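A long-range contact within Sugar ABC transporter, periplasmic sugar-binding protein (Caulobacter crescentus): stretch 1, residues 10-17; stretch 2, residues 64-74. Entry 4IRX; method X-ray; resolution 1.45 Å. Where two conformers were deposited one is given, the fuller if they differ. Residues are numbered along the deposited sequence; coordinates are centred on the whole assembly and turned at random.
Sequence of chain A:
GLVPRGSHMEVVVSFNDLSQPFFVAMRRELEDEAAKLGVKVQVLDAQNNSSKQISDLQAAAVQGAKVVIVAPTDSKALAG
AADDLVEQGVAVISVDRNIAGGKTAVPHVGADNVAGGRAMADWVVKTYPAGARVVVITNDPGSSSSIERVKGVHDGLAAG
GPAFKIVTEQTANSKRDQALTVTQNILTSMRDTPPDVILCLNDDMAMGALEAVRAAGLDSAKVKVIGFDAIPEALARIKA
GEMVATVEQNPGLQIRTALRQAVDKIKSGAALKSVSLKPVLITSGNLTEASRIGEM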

ATOM      1  N   GLU A  10     -13.961  -8.255 -20.372  1.00 11.87           N
ATOM      2  CA  GLU A  10     -14.204  -8.423 -18.950  1.00 10.82           C
ATOM      3  C   GLU A  10     -12.891  -8.751 -18.280  1.00 11.86           C
ATOM      4  O   GLU A  10     -12.082  -9.521 -18.803  1.00 15.98           O
ATOM      5  CB  GLU A  10     -15.224  -9.542 -18.639  1.00 14.82           C
ATOM      6  CG  GLU A  10     -16.606  -9.347 -19.277  1.00 13.05           C
ATOM      7  CD  GLU A  10     -17.734  -9.915 -18.454  1.00 16.87           C
ATOM      8  OE1 GLU A  10     -17.475 -10.354 -17.316  1.00 23.96           O
ATOM      9  OE2 GLU A  10     -18.876  -9.896 -18.962  1.00 27.82           O
ATOM     10  N   VAL A  11     -12.682  -8.156 -17.108  1.00 11.98           N
ATOM     11  CA  VAL A  11     -11.490  -8.429 -16.321  1.00 11.29           C
ATOM     12  C   VAL A  11     -11.920  -8.692 -14.884  1.00 12.41           C
ATOM     13  O   VAL A  11     -12.833  -8.032 -14.374  1.00 14.74           O
ATOM     14  CB  VAL A  11     -10.501  -7.220 -16.391  1.00 11.75           C
ATOM     15  CG1 VAL A  11      -9.322  -7.345 -15.413  1.00 12.68           C
ATOM     16  CG2 VAL A  11      -9.955  -7.068 -17.821  1.00 12.76           C
ATOM     17  N   VAL A  12     -11.286  -9.664 -14.238  1.00  9.48           N
ATOM     18  CA  VAL A  12     -11.530  -9.911 -12.822  1.00 11.88           C
ATOM     19  C   VAL A  12     -10.434  -9.191 -12.056  1.00 10.57           C
ATOM     20  O   VAL A  12      -9.245  -9.273 -12.422  1.00 11.67           O
ATOM     21  CB  VAL A  12     -11.531 -11.425 -12.486  1.00 12.38           C
ATOM     22  CG1 VAL A  12     -11.520 -11.646 -10.996  1.00 12.80           C
ATOM     23  CG2 VAL A  12     -12.751 -12.094 -13.110  1.00 13.30           C
ATOM     24  N   VAL A  13     -10.855  -8.465 -11.024  1.00  9.27           N
ATOM     25  CA  VAL A  13      -9.957  -7.732 -10.146  1.00  9.62           C
ATOM     26  C   VAL A  13     -10.165  -8.219  -8.728  1.00 10.55           C
ATOM     27  O   VAL A  13     -11.227  -8.025  -8.131  1.00 12.75           O
ATOM     28  CB  VAL A  13     -10.200  -6.216 -10.230  1.00 11.21           C
ATOM     29  CG1 VAL A  13      -9.141  -5.471  -9.425  1.00 12.75           C
ATOM     30  CG2 VAL A  13     -10.140  -5.778 -11.692  1.00 12.54           C
ATOM     31  N   SER A  14      -9.124  -8.841  -8.190  1.00  9.86           N
ATOM     32  CA  SER A  14      -9.144  -9.404  -6.850  1.00  9.70           C
ATOM     33  C   SER A  14      -8.371  -8.548  -5.851  1.00 12.19           C
ATOM     34  O   SER A  14      -7.151  -8.454  -5.945  1.00 10.73           O
ATOM     35  CB  SER A  14      -8.572 -10.813  -6.895  1.00 12.63           C
ATOM     36  OG  SER A  14      -8.417 -11.316  -5.563  1.00 14.54           O
ATOM     37  N   PHE A  15      -9.079  -7.928  -4.905  1.00 11.96           N
ATOM     38  CA  PHE A  15      -8.454  -7.084  -3.893  1.00 11.92           C
ATOM     39  C   PHE A  15      -8.157  -7.873  -2.641  1.00 13.35           C
ATOM     40  O   PHE A  15      -8.927  -8.749  -2.281  1.00 12.78           O
ATOM     41  CB  PHE A  15      -9.400  -5.925  -3.535  1.00 12.53           C
ATOM     42  CG  PHE A  15      -9.432  -4.820  -4.570  1.00 11.90           C
ATOM     43  CD1 PHE A  15      -8.513  -3.788  -4.513  1.00 16.67           C
ATOM     44  CD2 PHE A  15     -10.382  -4.807  -5.584  1.00 13.50           C
ATOM     45  CE1 PHE A  15      -8.514  -2.773  -5.457  1.00 18.15           C
ATOM     46  CE2 PHE A  15     -10.395  -3.794  -6.538  1.00 14.86           C
ATOM     47  CZ  PHE A  15      -9.466  -2.765  -6.473  1.00 14.50           C
ATOM     48  N   ASN A  16      -7.055  -7.566  -1.979  1.00 12.97           N
ATOM     49  CA  ASN A  16      -6.740  -8.244  -0.725  1.00 12.03           C
ATOM     50  C   ASN A  16      -7.737  -7.998   0.403  1.00 15.42           C
ATOM     51  O   ASN A  16      -8.066  -8.934   1.133  1.00 14.24           O
ATOM     52  CB  ASN A  16      -5.321  -7.907  -0.262  1.00 11.78           C
ATOM     53  CG  ASN A  16      -5.078  -6.424  -0.163  1.00 13.56           C
ATOM     54  OD1 ASN A  16      -5.121  -5.722  -1.167  1.00 14.78           O
ATOM     55  ND2 ASN A  16      -4.789  -5.935   1.043  1.00 14.05           N
ATOM     56  N   ASP A  17      -8.199  -6.761   0.566  1.00 11.99           N
ATOM     57  CA  ASP A  17      -9.089  -6.400   1.664  1.00 12.50           C
ATOM     58  C   ASP A  17      -9.721  -5.049   1.362  1.00 12.65           C
ATOM     59  O   ASP A  17      -9.076  -4.007   1.514  1.00 13.69           O
ATOM     60  CB  ASP A  17      -8.296  -6.314   2.976  1.00 13.04           C
ATOM     61  CG  ASP A  17      -9.193  -6.093   4.193  1.00 15.84           C
ATOM     62  OD1 ASP A  17     -10.407  -5.851   4.008  1.00 18.49           O
ATOM     63  OD2 ASP A  17      -8.690  -6.155   5.334  1.00 25.04           O
ATOM     64  N   GLY A  64     -13.878 -18.559 -17.168  1.00 12.30           N
ATOM     65  CA  GLY A  64     -13.474 -17.981 -18.438  1.00 15.08           C
ATOM     66  C   GLY A  64     -12.670 -16.698 -18.429  1.00 12.93           C
ATOM     67  O   GLY A  64     -12.342 -16.180 -19.483  1.00 11.82           O
ATOM     68  N   ALA A  65     -12.333 -16.197 -17.245  1.00 13.64           N
ATOM     69  CA  ALA A  65     -11.468 -15.028 -17.167  1.00 11.98           C
ATOM     70  C   ALA A  65     -10.176 -15.269 -17.925  1.00 12.97           C
ATOM     71  O   ALA A  65      -9.571 -16.351 -17.808  1.00 13.53           O
ATOM     72  CB  ALA A  65     -11.157 -14.695 -15.700  1.00 13.42           C
ATOM     73  N   LYS A  66      -9.746 -14.278 -18.705  1.00 12.84           N
ATOM     74  CA  LYS A  66      -8.502 -14.413 -19.456  1.00 12.55           C
ATOM     75  C   LYS A  66      -7.421 -13.467 -18.958  1.00 10.92           C
ATOM     76  O   LYS A  66      -6.237 -13.678 -19.244  1.00 12.73           O
ATOM     77  CB  LYS A  66      -8.723 -14.261 -20.974  1.00 14.03           C
ATOM     78  CG  LYS A  66      -9.744 -15.232 -21.565  1.00 14.23           C
ATOM     79  CD  LYS A  66      -9.289 -16.670 -21.388  1.00 18.27           C
ATOM     80  CE  LYS A  66      -8.168 -17.034 -22.337  1.00 28.08           C
ATOM     81  NZ  LYS A  66      -7.753 -18.461 -22.163  1.00 37.96           N
ATOM     82  N   VAL A  67      -7.820 -12.418 -18.225  1.00 12.32           N
ATOM     83  CA  VAL A  67      -6.866 -11.578 -17.496  1.00 11.93           C
ATOM     84  C   VAL A  67      -7.398 -11.307 -16.114  1.00 11.24           C
ATOM     85  O   VAL A  67      -8.588 -10.996 -15.948  1.00 11.22           O
ATOM     86  CB  VAL A  67      -6.615 -10.215 -18.186  1.00 14.08           C
ATOM     87  CG1 VAL A  67      -5.524  -9.466 -17.435  1.00 14.73           C
ATOM     88  CG2 VAL A  67      -6.239 -10.406 -19.638  1.00 16.30           C
ATOM     89  N   VAL A  68      -6.533 -11.455 -15.116  1.00 11.47           N
ATOM     90  CA  VAL A  68      -6.888 -11.154 -13.735  1.00 11.89           C
ATOM     91  C   VAL A  68      -5.878 -10.160 -13.200  1.00 10.60           C
ATOM     92  O   VAL A  68      -4.673 -10.295 -13.453  1.00 12.64           O
ATOM     93  CB  VAL A  68      -6.919 -12.420 -12.850  1.00 12.82           C
ATOM     94  CG1 VAL A  68      -7.284 -12.039 -11.445  1.00 21.70           C
ATOM     95  CG2 VAL A  68      -7.959 -13.389 -13.374  1.00 13.75           C
ATOM     96  N   ILE A  69      -6.366  -9.123 -12.521  1.00  9.06           N
ATOM     97  CA  ILE A  69      -5.510  -8.175 -11.813  1.00  9.08           C
ATOM     98  C   ILE A  69      -5.642  -8.498 -10.351  1.00  9.55           C
ATOM     99  O   ILE A  69      -6.743  -8.601  -9.845  1.00 10.29           O
ATOM    100  CB  ILE A  69      -5.953  -6.733 -12.069  1.00  8.40           C
ATOM    101  CG1 ILE A  69      -5.856  -6.410 -13.572  1.00 10.09           C
ATOM    102  CG2 ILE A  69      -5.147  -5.768 -11.249  1.00  9.15           C
ATOM    103  CD1 ILE A  69      -6.533  -5.077 -13.958  1.00 11.36           C
ATOM    104  N   VAL A  70      -4.522  -8.716  -9.681  1.00  9.37           N
ATOM    105  CA  VAL A  70      -4.572  -9.165  -8.292  0.60 11.50           C
ATOM    106  C   VAL A  70      -3.692  -8.322  -7.368  1.00  9.90           C
ATOM    107  O   VAL A  70      -2.538  -8.006  -7.676  1.00 10.16           O
ATOM    108  CB  VAL A  70      -4.214 -10.676  -8.192  0.60 10.07           C
ATOM    109  CG1 VAL A  70      -2.880 -10.976  -8.853  0.60 14.12           C
ATOM    110  CG2 VAL A  70      -4.231 -11.168  -6.747  0.60  6.10           C
ATOM    111  N   ALA A  71      -4.275  -7.919  -6.244  1.00  9.46           N
ATOM    112  CA  ALA A  71      -3.493  -7.372  -5.130  1.00  9.58           C
ATOM    113  C   ALA A  71      -3.468  -8.492  -4.097  1.00 11.48           C
ATOM    114  O   ALA A  71      -4.438  -8.660  -3.342  1.00 10.43           O
ATOM    115  CB  ALA A  71      -4.141  -6.112  -4.558  1.00 11.70           C
ATOM    116  N   PRO A  72      -2.386  -9.299  -4.088  1.00 11.73           N
ATOM    117  CA  PRO A  72      -2.406 -10.518  -3.258  1.00 10.08           C
ATOM    118  C   PRO A  72      -2.402 -10.202  -1.767  1.00 14.24           C
ATOM    119  O   PRO A  72      -1.682  -9.290  -1.361  1.00 12.16           O
ATOM    120  CB  PRO A  72      -1.099 -11.226  -3.624  1.00 11.63           C
ATOM    121  CG  PRO A  72      -0.191 -10.108  -4.140  1.00 12.63           C
ATOM    122  CD  PRO A  72      -1.128  -9.153  -4.848  1.00 11.02           C
ATOM    123  N   THR A  73      -3.140 -10.970  -0.966  1.00 12.81           N
ATOM    124  CA  THR A  73      -3.104 -10.833   0.493  1.00 11.96           C
ATOM    125  C   THR A  73      -1.701 -11.059   1.042  1.00 13.68           C
ATOM    126  O   THR A  73      -1.295 -10.418   2.013  1.00 16.02           O
ATOM    127  CB  THR A  73      -4.059 -11.833   1.185  1.00 14.89           C
ATOM    128  OG1 THR A  73      -3.640 -13.165   0.858  1.00 21.32           O
ATOM    129  CG2 THR A  73      -5.489 -11.608   0.744  1.00 16.02           C
ATOM    130  N   ASP A  74      -0.976 -11.980   0.424  1.00 13.48           N
ATOM    131  CA  ASP A  74       0.391 -12.318   0.777  1.00 12.67           C
ATOM    132  C   ASP A  74       1.150 -12.606  -0.527  1.00 15.66           C
ATOM    133  O   ASP A  74       0.732 -13.443  -1.336  1.00 13.24           O
ATOM    134  CB  ASP A  74       0.387 -13.545   1.704  1.00 18.04           C
ATOM    135  CG  ASP A  74       1.757 -13.890   2.218  1.00 20.05           C
ATOM    136  OD1 ASP A  74       2.586 -14.392   1.436  1.00 16.16           O
ATOM    137  OD2 ASP A  74       2.010 -13.680   3.429  1.00 27.06           O
TER
HETATM  138  O   HOH W   1     -10.725 -11.608 -19.398  1.00 14.88           O

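The contact is built first from backbone. Three short, nearly straight hydrogen bonds carry it: I69 N donates to V12 O at 2.9 Å, S14 N to I69 O at 2.9 Å, and A71 N to S14 O at 2.9 Å, with angles at hydrogen of 164° to 170°. The donor alternates between the stretches, and I69 bonds through both its N and its O to two residues, V12 and S14, that flank V13. This is the signature of parallel pairing, and the strands 10-15 and 67-70 run in the same direction with their axes 20° apart. The ladder loosens at its start, where V12 N reaches V67 O at 3.5 Å in a weak bond, in keeping with the wider CA-CA separation of 5.7 Å between V11 and V67; from V12 with V68 to S14 with V70 the spacing holds at 4.8 to 4.9 Å. Ahead of the ladder a water bridges the stretches, donating to E10 O at 2.6 Å and accepting from K66 N at 2.9 Å.

The three carbonyls that accept the short bonds also receive CA-H groups: V68 CA lies 3.3 Å from V12 O, V13 CA 3.3 Å from I69 O, and V70 CA 3.6 Å from S14 O.

Side chains follow the alternation that the backbone imposes. V12, V68, S14 and V70 share one face of the sheet, while V13 and I69 lie on the other. On the first face V12 CB meets V68 CG2 at 4.2 Å, and V12 CG2 reaches back to A65 CB at 4.0 Å, so one valine spans the strand and the loop before it. S14 is the polar member of this face; its hydroxyl is satisfied by a hydrogen bond elsewhere in the structure. Across the sheet, V13 CG2 packs on I69 CB at 4.3 Å, and I69 extends its CD1 to V11 CG1 at 3.9 Å. I69 thus packs on V13 near its base and on V11 at its tip, and it has the largest covered area of any residue here, 73 Å². Branched residues suit such positions, since their beta-carbon substituents favour extended backbone.

Beyond the ladder the pattern changes. N16 N is 3.1 Å from A71 O, but the angle is too poor for a hydrogen bond. Contact passes to side chains: N16 and A71 point toward the opposing stretch, bringing N16 OD1 within 3.6 Å of A71 CB, and N16 CB packs against T73 CG2 at 3.8 Å. The design rule is a regular backbone ladder, buried aliphatics on both faces, and compact packing where the ladder ends.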